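Local coordinates for alpha-hemoglobin-stabilizing protein (Homo sapiens, PDB 1Z8U) that acts as a chaperone in developing erythroid cells, binding free alpha-hemoglobin and protecting it from harmful aggregation and precipitation, at residues 11-14 and 15-19; 18-21 and 22-26; 30-34 and 35-39; 39-42 and 43-46. The protein carries 1 engineered substitution. All blocks are in the same frame, centred on the assembly; numbering follows the deposited sequence.

Contact 1 (11-14 and 15-19); sequences ISAG and LKEFS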
loop_
_atom_site.group_PDB
_atom_site.type_symbol
_atom_site.label_atom_id
_atom_site.label_comp_id
_atom_site.label_asym_id
_atom_site.label_seq_id
_atom_site.Cartn_x
_atom_site.Cartn_y
_atom_site.Cartn_z
ATOM N N ILE A 11 18.589 -7.203 6.819
ATOM C CA ILE A 11 18.622 -5.908 6.151
ATOM C C ILE A 11 18.745 -6.085 4.636
ATOM O O ILE A 11 18.256 -5.266 3.854
ATOM C CB ILE A 11 19.814 -5.067 6.666
ATOM C CG1 ILE A 11 19.665 -4.839 8.173
ATOM C CG2 ILE A 11 19.885 -3.735 5.928
ATOM C CD1 ILE A 11 20.800 -4.041 8.796
ATOM N N SER A 12 19.397 -7.165 4.224
ATOM C CA SER A 12 19.578 -7.437 2.807
ATOM C C SER A 12 18.258 -7.895 2.184
ATOM O O SER A 12 17.949 -7.547 1.042
ATOM C CB SER A 12 20.655 -8.511 2.615
ATOM O OG SER A 12 21.149 -8.510 1.283
ATOM N N ALA A 13 17.490 -8.670 2.948
ATOM C CA ALA A 13 16.193 -9.188 2.511
ATOM C C ALA A 13 15.196 -8.064 2.252
ATOM O O ALA A 13 14.548 -8.028 1.204
ATOM C CB ALA A 13 15.629 -10.135 3.566
ATOM N N GLY A 14 15.077 -7.154 3.214
ATOM C CA GLY A 14 14.159 -6.041 3.076
ATOM C C GLY A 14 14.468 -5.136 1.900
ATOM O O GLY A 14 13.584 -4.469 1.365
ATOM N N LEU A 15 15.731 -5.109 1.495
ATOM C CA LEU A 15 16.154 -4.275 0.378
ATOM C C LEU A 15 15.850 -4.961 -0.950
ATOM O O LEU A 15 15.710 -4.308 -1.985
ATOM C CB LEU A 15 17.648 -3.969 0.498
ATOM C CG LEU A 15 18.016 -3.147 1.735
ATOM C CD1 LEU A 15 19.523 -3.108 1.906
ATOM C CD2 LEU A 15 17.453 -1.740 1.595
ATOM N N LYS A 16 15.756 -6.284 -0.919
ATOM C CA LYS A 16 15.443 -7.019 -2.129
ATOM C C LYS A 16 13.936 -6.896 -2.281
ATOM O O LYS A 16 13.424 -6.548 -3.352
ATOM C CB LYS A 16 15.846 -8.491 -1.992
ATOM C CG LYS A 16 15.843 -9.242 -3.321
ATOM C CD LYS A 16 16.328 -10.676 -3.181
ATOM C CE LYS A 16 16.449 -11.342 -4.547
ATOM N NZ LYS A 16 15.159 -11.327 -5.301
ATOM N N GLU A 17 13.238 -7.170 -1.184
ATOM C CA GLU A 17 11.784 -7.082 -1.143
ATOM C C GLU A 17 11.354 -5.664 -1.520
ATOM O O GLU A 17 10.356 -5.470 -2.206
ATOM C CB GLU A 17 11.286 -7.439 0.266
ATOM C CG GLU A 17 11.665 -8.864 0.709
ATOM C CD GLU A 17 11.492 -9.115 2.205
ATOM O OE1 GLU A 17 11.750 -10.255 2.655
ATOM O OE2 GLU A 17 11.103 -8.177 2.931
ATOM N N PHE A 18 12.128 -4.677 -1.084
ATOM C CA PHE A 18 11.825 -3.285 -1.374
ATOM C C PHE A 18 11.993 -2.964 -2.858
ATOM O O PHE A 18 11.306 -2.092 -3.403
ATOM C CB PHE A 18 12.727 -2.363 -0.551
ATOM C CG PHE A 18 12.323 -0.920 -0.609
ATOM C CD1 PHE A 18 11.126 -0.499 -0.031
ATOM C CD2 PHE A 18 13.119 0.013 -1.253
ATOM C CE1 PHE A 18 10.732 0.826 -0.097
ATOM C CE2 PHE A 18 12.740 1.344 -1.327
ATOM C CZ PHE A 18 11.542 1.753 -0.748
ATOM N N SER A 19 12.907 -3.670 -3.516
ATOM C CA SER A 19 13.152 -3.438 -4.932
ATOM C C SER A 19 12.065 -4.030 -5.805
ATOM O O SER A 19 11.651 -3.415 -6.784
ATOM C CB SER A 19 14.510 -4.000 -5.339
ATOM O OG SER A 19 15.547 -3.182 -4.834
#

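Contact 2 (18-21 and 22-26); sequences FSVL and LNQQV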
loop_
_atom_site.group_PDB
_atom_site.type_symbol
_atom_site.label_atom_id
_atom_site.label_comp_id
_atom_site.label_asym_id
_atom_site.label_seq_id
_atom_site.Cartn_x
_atom_site.Cartn_y
_atom_site.Cartn_z
ATOM N N PHE A 18 12.128 -4.677 -1.084
ATOM C CA PHE A 18 11.825 -3.285 -1.374
ATOM C C PHE A 18 11.993 -2.964 -2.858
ATOM O O PHE A 18 11.306 -2.092 -3.403
ATOM C CB PHE A 18 12.727 -2.363 -0.551
ATOM C CG PHE A 18 12.323 -0.920 -0.609
ATOM C CD1 PHE A 18 11.126 -0.499 -0.031
ATOM C CD2 PHE A 18 13.119 0.013 -1.253
ATOM C CE1 PHE A 18 10.732 0.826 -0.097
ATOM C CE2 PHE A 18 12.740 1.344 -1.327
ATOM C CZ PHE A 18 11.542 1.753 -0.748
ATOM N N SER A 19 12.907 -3.670 -3.516
ATOM C CA SER A 19 13.152 -3.438 -4.932
ATOM C C SER A 19 12.065 -4.030 -5.805
ATOM O O SER A 19 11.651 -3.415 -6.784
ATOM C CB SER A 19 14.510 -4.000 -5.339
ATOM O OG SER A 19 15.547 -3.182 -4.834
ATOM N N VAL A 20 11.602 -5.228 -5.468
ATOM C CA VAL A 20 10.539 -5.822 -6.262
ATOM C C VAL A 20 9.316 -4.916 -6.108
ATOM O O VAL A 20 8.536 -4.745 -7.048
ATOM C CB VAL A 20 10.205 -7.267 -5.816
ATOM C CG1 VAL A 20 9.991 -7.336 -4.327
ATOM C CG2 VAL A 20 8.967 -7.734 -6.531
ATOM N N LEU A 21 9.171 -4.316 -4.925
ATOM C CA LEU A 21 8.060 -3.406 -4.670
ATOM C C LEU A 21 8.241 -2.214 -5.600
ATOM O O LEU A 21 7.350 -1.877 -6.384
ATOM C CB LEU A 21 8.076 -2.911 -3.216
ATOM C CG LEU A 21 6.779 -2.436 -2.538
ATOM C CD1 LEU A 21 7.067 -1.179 -1.719
ATOM C CD2 LEU A 21 5.687 -2.161 -3.556
ATOM N N LEU A 22 9.406 -1.580 -5.506
ATOM C CA LEU A 22 9.714 -0.418 -6.323
ATOM C C LEU A 22 9.683 -0.739 -7.813
ATOM O O LEU A 22 9.084 0.001 -8.599
ATOM C CB LEU A 22 11.091 0.136 -5.962
ATOM C CG LEU A 22 11.362 0.707 -4.568
ATOM C CD1 LEU A 22 12.835 1.111 -4.497
ATOM C CD2 LEU A 22 10.465 1.912 -4.280
ATOM N N ASN A 23 10.319 -1.847 -8.197
ATOM C CA ASN A 23 10.397 -2.246 -9.605
ATOM C C ASN A 23 9.087 -2.618 -10.282
ATOM O O ASN A 23 8.984 -2.543 -11.505
ATOM C CB ASN A 23 11.383 -3.406 -9.793
ATOM C CG ASN A 23 12.802 -3.053 -9.372
ATOM O OD1 ASN A 23 13.275 -1.934 -9.592
ATOM N ND2 ASN A 23 13.493 -4.018 -8.776
ATOM N N GLN A 24 8.086 -3.028 -9.512
ATOM C CA GLN A 24 6.821 -3.402 -10.130
ATOM C C GLN A 24 5.917 -2.206 -10.350
ATOM O O GLN A 24 4.857 -2.344 -10.946
ATOM C CB GLN A 24 6.086 -4.460 -9.289
ATOM C CG GLN A 24 5.770 -4.038 -7.859
ATOM C CD GLN A 24 4.989 -5.091 -7.100
ATOM O OE1 GLN A 24 5.198 -6.290 -7.289
ATOM N NE2 GLN A 24 4.096 -4.648 -6.224
ATOM N N GLN A 25 6.337 -1.033 -9.886
ATOM C CA GLN A 25 5.524 0.172 -10.036
ATOM C C GLN A 25 5.362 0.636 -11.489
ATOM O O GLN A 25 6.342 0.801 -12.213
ATOM C CB GLN A 25 6.118 1.305 -9.197
ATOM C CG GLN A 25 6.195 0.996 -7.709
ATOM C CD GLN A 25 4.825 0.817 -7.064
ATOM O OE1 GLN A 25 3.929 1.650 -7.242
ATOM N NE2 GLN A 25 4.663 -0.261 -6.300
ATOM N N VAL A 26 4.116 0.853 -11.904
ATOM C CA VAL A 26 3.805 1.302 -13.261
ATOM C C VAL A 26 3.412 2.776 -13.265
ATOM O O VAL A 26 2.262 3.130 -13.023
ATOM C CB VAL A 26 2.653 0.472 -13.865
ATOM C CG1 VAL A 26 3.158 -0.901 -14.263
ATOM C CG2 VAL A 26 1.526 0.324 -12.842
#

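Contact 3 (30-34 and 35-39); sequences ALVSE and EDMVT. Engineered in segment 30-34: Ala30 (natural residue Pro).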
loop_
_atom_site.group_PDB
_atom_site.type_symbol
_atom_site.label_atom_id
_atom_site.label_comp_id
_atom_site.label_asym_id
_atom_site.label_seq_id
_atom_site.Cartn_x
_atom_site.Cartn_y
_atom_site.Cartn_z
ATOM N N ALA A 30 -0.175 6.323 -11.785
ATOM C CA ALA A 30 0.120 6.999 -10.523
ATOM C C ALA A 30 -0.809 8.178 -10.229
ATOM O O ALA A 30 -1.346 8.285 -9.126
ATOM C CB ALA A 30 1.566 7.471 -10.510
ATOM N N LEU A 31 -0.997 9.051 -11.218
ATOM C CA LEU A 31 -1.835 10.249 -11.080
ATOM C C LEU A 31 -1.654 10.943 -9.736
ATOM O O LEU A 31 -2.427 11.833 -9.373
ATOM C CB LEU A 31 -3.320 9.927 -11.278
ATOM C CG LEU A 31 -3.791 9.585 -12.695
ATOM C CD1 LEU A 31 -5.284 9.263 -12.677
ATOM C CD2 LEU A 31 -3.500 10.757 -13.623
ATOM N N VAL A 32 -0.633 10.530 -8.999
ATOM C CA VAL A 32 -0.343 11.127 -7.716
ATOM C C VAL A 32 0.754 12.163 -7.960
ATOM O O VAL A 32 1.597 11.989 -8.843
ATOM C CB VAL A 32 0.131 10.061 -6.706
ATOM C CG1 VAL A 32 1.402 9.405 -7.195
ATOM C CG2 VAL A 32 0.346 10.691 -5.355
ATOM N N SER A 33 0.731 13.250 -7.196
ATOM C CA SER A 33 1.722 14.302 -7.353
ATOM C C SER A 33 3.086 13.871 -6.810
ATOM O O SER A 33 3.208 12.860 -6.117
ATOM C CB SER A 33 1.251 15.564 -6.634
ATOM O OG SER A 33 1.232 15.376 -5.230
ATOM N N GLU A 34 4.117 14.637 -7.136
ATOM C CA GLU A 34 5.466 14.337 -6.665
ATOM C C GLU A 34 5.465 14.401 -5.138
ATOM O O GLU A 34 6.110 13.599 -4.452
ATOM C CB GLU A 34 6.454 15.369 -7.228
ATOM C CG GLU A 34 7.897 15.200 -6.747
ATOM C CD GLU A 34 8.815 16.299 -7.252
ATOM O OE1 GLU A 34 8.975 16.420 -8.483
ATOM O OE2 GLU A 34 9.372 17.040 -6.415
ATOM N N GLU A 35 4.724 15.376 -4.630
ATOM C CA GLU A 35 4.585 15.618 -3.207
ATOM C C GLU A 35 4.005 14.392 -2.495
ATOM O O GLU A 35 4.529 13.964 -1.458
ATOM C CB GLU A 35 3.672 16.823 -2.998
ATOM C CG GLU A 35 3.949 17.622 -1.754
ATOM C CD GLU A 35 2.898 18.689 -1.527
ATOM O OE1 GLU A 35 3.147 19.622 -0.730
ATOM O OE2 GLU A 35 1.817 18.588 -2.146
ATOM N N ASP A 36 2.933 13.822 -3.049
ATOM C CA ASP A 36 2.317 12.652 -2.426
ATOM C C ASP A 36 3.069 11.372 -2.730
ATOM O O ASP A 36 3.040 10.445 -1.932
ATOM C CB ASP A 36 0.851 12.491 -2.840
ATOM C CG ASP A 36 0.016 13.701 -2.505
ATOM O OD1 ASP A 36 0.115 14.207 -1.370
ATOM O OD2 ASP A 36 -0.744 14.143 -3.387
ATOM N N MET A 37 3.732 11.297 -3.876
ATOM C CA MET A 37 4.499 10.092 -4.163
ATOM C C MET A 37 5.566 9.965 -3.071
ATOM O O MET A 37 5.939 8.860 -2.682
ATOM C CB MET A 37 5.170 10.165 -5.535
ATOM C CG MET A 37 6.072 8.959 -5.832
ATOM S SD MET A 37 5.220 7.361 -5.702
ATOM C CE MET A 37 4.690 7.102 -7.392
ATOM N N VAL A 38 6.053 11.097 -2.573
ATOM C CA VAL A 38 7.051 11.062 -1.512
ATOM C C VAL A 38 6.429 10.467 -0.259
ATOM O O VAL A 38 7.015 9.607 0.392
ATOM C CB VAL A 38 7.595 12.469 -1.182
ATOM C CG1 VAL A 38 8.441 12.421 0.102
ATOM C CG2 VAL A 38 8.434 12.968 -2.341
ATOM N N THR A 39 5.239 10.950 0.071
ATOM C CA THR A 39 4.499 10.465 1.221
ATOM C C THR A 39 4.321 8.957 1.090
ATOM O O THR A 39 4.655 8.210 2.009
ATOM C CB THR A 39 3.124 11.146 1.301
ATOM O OG1 THR A 39 3.307 12.554 1.491
ATOM C CG2 THR A 39 2.308 10.597 2.462
HETATM O O HOH W 1 -1.556 13.572 -5.908
#

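Contact 4 (39-42 and 43-46); sequences TVVE and DWMN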
loop_
_atom_site.group_PDB
_atom_site.type_symbol
_atom_site.label_atom_id
_atom_site.label_comp_id
_atom_site.label_asym_id
_atom_site.label_seq_id
_atom_site.Cartn_x
_atom_site.Cartn_y
_atom_site.Cartn_z
ATOM N N THR A 39 5.239 10.950 0.071
ATOM C CA THR A 39 4.499 10.465 1.221
ATOM C C THR A 39 4.321 8.957 1.090
ATOM O O THR A 39 4.655 8.210 2.009
ATOM C CB THR A 39 3.124 11.146 1.301
ATOM O OG1 THR A 39 3.307 12.554 1.491
ATOM C CG2 THR A 39 2.308 10.597 2.462
ATOM N N VAL A 40 3.814 8.507 -0.058
ATOM C CA VAL A 40 3.618 7.075 -0.285
ATOM C C VAL A 40 4.888 6.302 0.021
ATOM O O VAL A 40 4.887 5.403 0.858
ATOM C CB VAL A 40 3.219 6.765 -1.748
ATOM C CG1 VAL A 40 3.460 5.308 -2.047
ATOM C CG2 VAL A 40 1.762 7.071 -1.975
ATOM N N VAL A 41 5.981 6.659 -0.657
ATOM C CA VAL A 41 7.261 5.974 -0.452
ATOM C C VAL A 41 7.724 6.012 0.999
ATOM O O VAL A 41 8.172 4.997 1.529
ATOM C CB VAL A 41 8.377 6.549 -1.375
ATOM C CG1 VAL A 41 9.713 5.818 -1.128
ATOM C CG2 VAL A 41 7.973 6.387 -2.834
ATOM N N GLU A 42 7.613 7.159 1.661
ATOM C CA GLU A 42 8.039 7.206 3.051
ATOM C C GLU A 42 7.186 6.269 3.891
ATOM O O GLU A 42 7.687 5.685 4.853
ATOM C CB GLU A 42 7.978 8.622 3.615
ATOM C CG GLU A 42 9.308 9.076 4.239
ATOM C CD GLU A 42 9.670 8.359 5.535
ATOM O OE1 GLU A 42 10.795 8.576 6.048
ATOM O OE2 GLU A 42 8.832 7.585 6.043
ATOM N N ASP A 43 5.906 6.115 3.535
ATOM C CA ASP A 43 5.038 5.194 4.271
ATOM C C ASP A 43 5.551 3.776 4.045
ATOM O O ASP A 43 5.604 2.960 4.970
ATOM C CB ASP A 43 3.586 5.306 3.803
ATOM C CG ASP A 43 2.867 6.500 4.407
ATOM O OD1 ASP A 43 1.718 6.763 4.008
ATOM O OD2 ASP A 43 3.437 7.174 5.286
ATOM N N TRP A 44 5.949 3.491 2.811
ATOM C CA TRP A 44 6.489 2.180 2.486
ATOM C C TRP A 44 7.769 1.919 3.269
ATOM O O TRP A 44 8.019 0.793 3.691
ATOM C CB TRP A 44 6.781 2.067 0.996
ATOM C CG TRP A 44 5.554 2.047 0.146
ATOM C CD1 TRP A 44 4.284 1.728 0.538
ATOM C CD2 TRP A 44 5.491 2.284 -1.264
ATOM N NE1 TRP A 44 3.437 1.751 -0.540
ATOM C CE2 TRP A 44 4.151 2.090 -1.660
ATOM C CE3 TRP A 44 6.440 2.641 -2.234
ATOM C CZ2 TRP A 44 3.734 2.242 -2.989
ATOM C CZ3 TRP A 44 6.026 2.790 -3.552
ATOM C CH2 TRP A 44 4.684 2.591 -3.918
ATOM N N MET A 45 8.586 2.951 3.469
ATOM C CA MET A 45 9.819 2.758 4.231
ATOM C C MET A 45 9.513 2.647 5.722
ATOM O O MET A 45 10.036 1.767 6.399
ATOM C CB MET A 45 10.826 3.882 3.944
ATOM C CG MET A 45 11.394 3.784 2.536
ATOM S SD MET A 45 12.747 4.906 2.183
ATOM C CE MET A 45 11.881 6.252 1.393
ATOM N N ASN A 46 8.654 3.523 6.234
ATOM C CA ASN A 46 8.280 3.439 7.641
ATOM C C ASN A 46 7.831 1.999 7.853
ATOM O O ASN A 46 8.258 1.321 8.784
ATOM C CB ASN A 46 7.122 4.397 7.952
ATOM C CG ASN A 46 7.567 5.847 8.040
ATOM O OD1 ASN A 46 6.745 6.759 8.172
ATOM N ND2 ASN A 46 8.874 6.068 7.976
#

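Contact 1 (11-14 and 15-19)
Leu15 folds its side chain back over the preceding turn of helix 5-23 and meets Ile11, four residues earlier. Its CG stands beside the backbone N and opposite the carbonyl carbon (chi1 -64°), so that CG comes 3.0 Å from Ile11 O and CD1 comes 4.1 Å from Ile11 CG2. The two branched side chains project together from one flank of the helix, and leucine suits a place where one flank meets its own helix while the rest packs on Leu74 of helix 60-86.

Gly14 adds only backbone. Its O accepts from Phe18 N at 2.9 Å, the donor standing 44° out of the carbonyl plane, and Phe18 CB rests 3.0 Å from the same Gly14 O. Glu17 OE2 lies 3.7 Å from Gly14 CA.

Ala13 offers the straighter bond: Glu17 N reaches Ala13 O at 2.9 Å with an N-H...O angle of 176°. The extended Glu17 chain then runs past this carbonyl, bringing OE1 to 4.0 Å from Ala13 CB, while OE2 is hydrogen-bonded to Tyr52 OH on helix 34-52. A small methyl fits at Ala13, since Tyr52 packs there too. Apolar residues turned to the neighbouring helices, with Ser12 and Lys16 on the exposed side, are the pattern of an amphipathic helix in a three-helix bundle.

Contact 2 (18-21 and 22-26)
Gln24 curls its side chain back over two carbonyls of the last turn of helix 5-23, those of Val20 and Leu21. Its CB lies 3.3 Å from Val20 O. CG sits between the backbone N and the carbonyl carbon (chi1 59°), a placing that tucks it near both oxygens, 3.0 Å from Val20 O and 3.1 Å from Leu21 O. The chain then extends: CD passes Val20 O, OE1 skirts Val20 CG2 at 4.1 Å, and NE2 passes Leu21 CD2 at 4.0 Å. NE2 finds its real partners on the chain of another protein, hydrogen-bonding to that chain's backbone and to an acidic side chain. A leucine here would probably leave that backbone acceptor and acidic group without their amide donor.

Gln25, bent at chi2, sends NE2 back to Leu21 O at 3.1 Å. The oxygen lies in the amide plane of Gln25, whereas the donor stands well above the carbonyl plane of Leu21. The same NE2 also bonds an acidic side chain of the other protein.

One turn earlier, Leu22 places CG over a face of the Phe18 ring, 3.9 Å from the centroid, a CH-pi contact toward the bundle interior, where Leu22 also meets Leu77.

Backbone bonding weakens at this helix end, Gln24 N reaching Val20 O and Leu21 O only weakly. The Gln25 amide gives Leu21 O a further, straighter donor, and primary amides, having two N-H groups, can serve the helix and a carboxylate partner together.

Contact 3 (30-34 and 35-39)
Ser33 and Asp36 carry the polar part of this helix start. Ser33 OG accepts from Asp36 N at 3.2 Å with an N-H...O angle of 159°, a capping bond made possible because chi1 of 68° sets OG between the backbone N and the carbonyl carbon. The same hydroxyl donates weakly to Asp36 OD2 at 3.0 Å. A water molecule bridges the same two residues, accepting from Ser33 N at 2.6 Å and donating to Asp36 OD2. Serine suits the place, being short enough to turn its oxygen back on the backbone, and the carboxylate of Asp36 is likely to be favoured near the positive end of the helix dipole. Were Ser33 an alanine, Asp36 N would probably lose its side-chain acceptor and Asp36 OD2 the weak bond from the hydroxyl.

Backbone bonds begin at once: Met37 N gives to Ser33 O at 2.8 Å, and Val38 N to Glu34 O at 3.1 Å.

The apolar part centres on Met37. Bent at chi2 and chi3, its flexible chain brings CE to 4.0 Å from Val32 CG1, the two side chains crossing at about a right angle. CE also lies 4.4 Å from CB of Ala30, an engineered residue replacing the natural proline. Phe81 and Tyr85 of helix 60-86 pack on Met37, and Tyr85 OH bonds Val32 O.

Val32 just before the N-cap Ser33, paired with Met37 in the first turn, forms a hydrophobic staple beside an N-cap whose reciprocal half, as in a capping box, runs through water.

Contact 4 (39-42 and 43-46)
Glu42 O accepts from Asn46 N at 2.7 Å with an N-H...O angle of 170°, the shortest of four successive backbone bonds across these turns. They belong to helix 34-52 of the three-helix bundle, whose winding brings side chains three and four residues apart onto the same flank.

Val40 and Trp44 run alongside each other in the same direction. Val40 CG1, anti to the backbone N (chi1 162°), presses on one face of the indole in a CH-pi contact, 3.3 Å from the centroid of the six-membered ring and 18° off its normal. The packing is tight, and the few rotamers open to a beta-branched valine in a helix probably limit movement of this methyl. Trp44 also touches Leu21 of helix 5-23 and meets polar rings on the chain of another protein, so the residue serves both the fold and the interface.

Val41 divides its methyls: CG2 approaches Trp44 CE3 at 4.1 Å, while CG1 meets Met45 CE at 3.4 Å. Met45 is buried against Phe18 of helix 5-23 and against Leu74 and Ala78 of helix 60-86, where a long, pliant thioether can fit between two helices.

On the flank turned to the partner protein, Thr39 and Asp43 stand next to each other. Asp43 OD1 is hydrogen-bonded to a polar side chain of that other chain, and the same OD1 lies 4.2 Å from Thr39 CG2.

Contacts 1 and 2 follow one another along helix 5-23, contact 2 running past its end, with centres 11 Å apart and Phe18 and Ser19 shared. Contact 3 spans the end of the connecting loop and the start of helix 34-52; contact 4 follows on that helix, again 11 Å away between centres and with Thr39 in common. Contacts 1 and 3 are the most distant, at 22 Å between centres. The helices meet where Phe18 CZ touches Met45 CG at 3.9 Å, and Leu21, with Gln25 just beyond the helix, packs on Trp44. Helix 60-86 lies against all four contacts, completing the bundle. The other protein chain packs on contacts 2, 3 and 4 and reaches contact 1 at Glu17, consistent with an interface for bound alpha-hemoglobin.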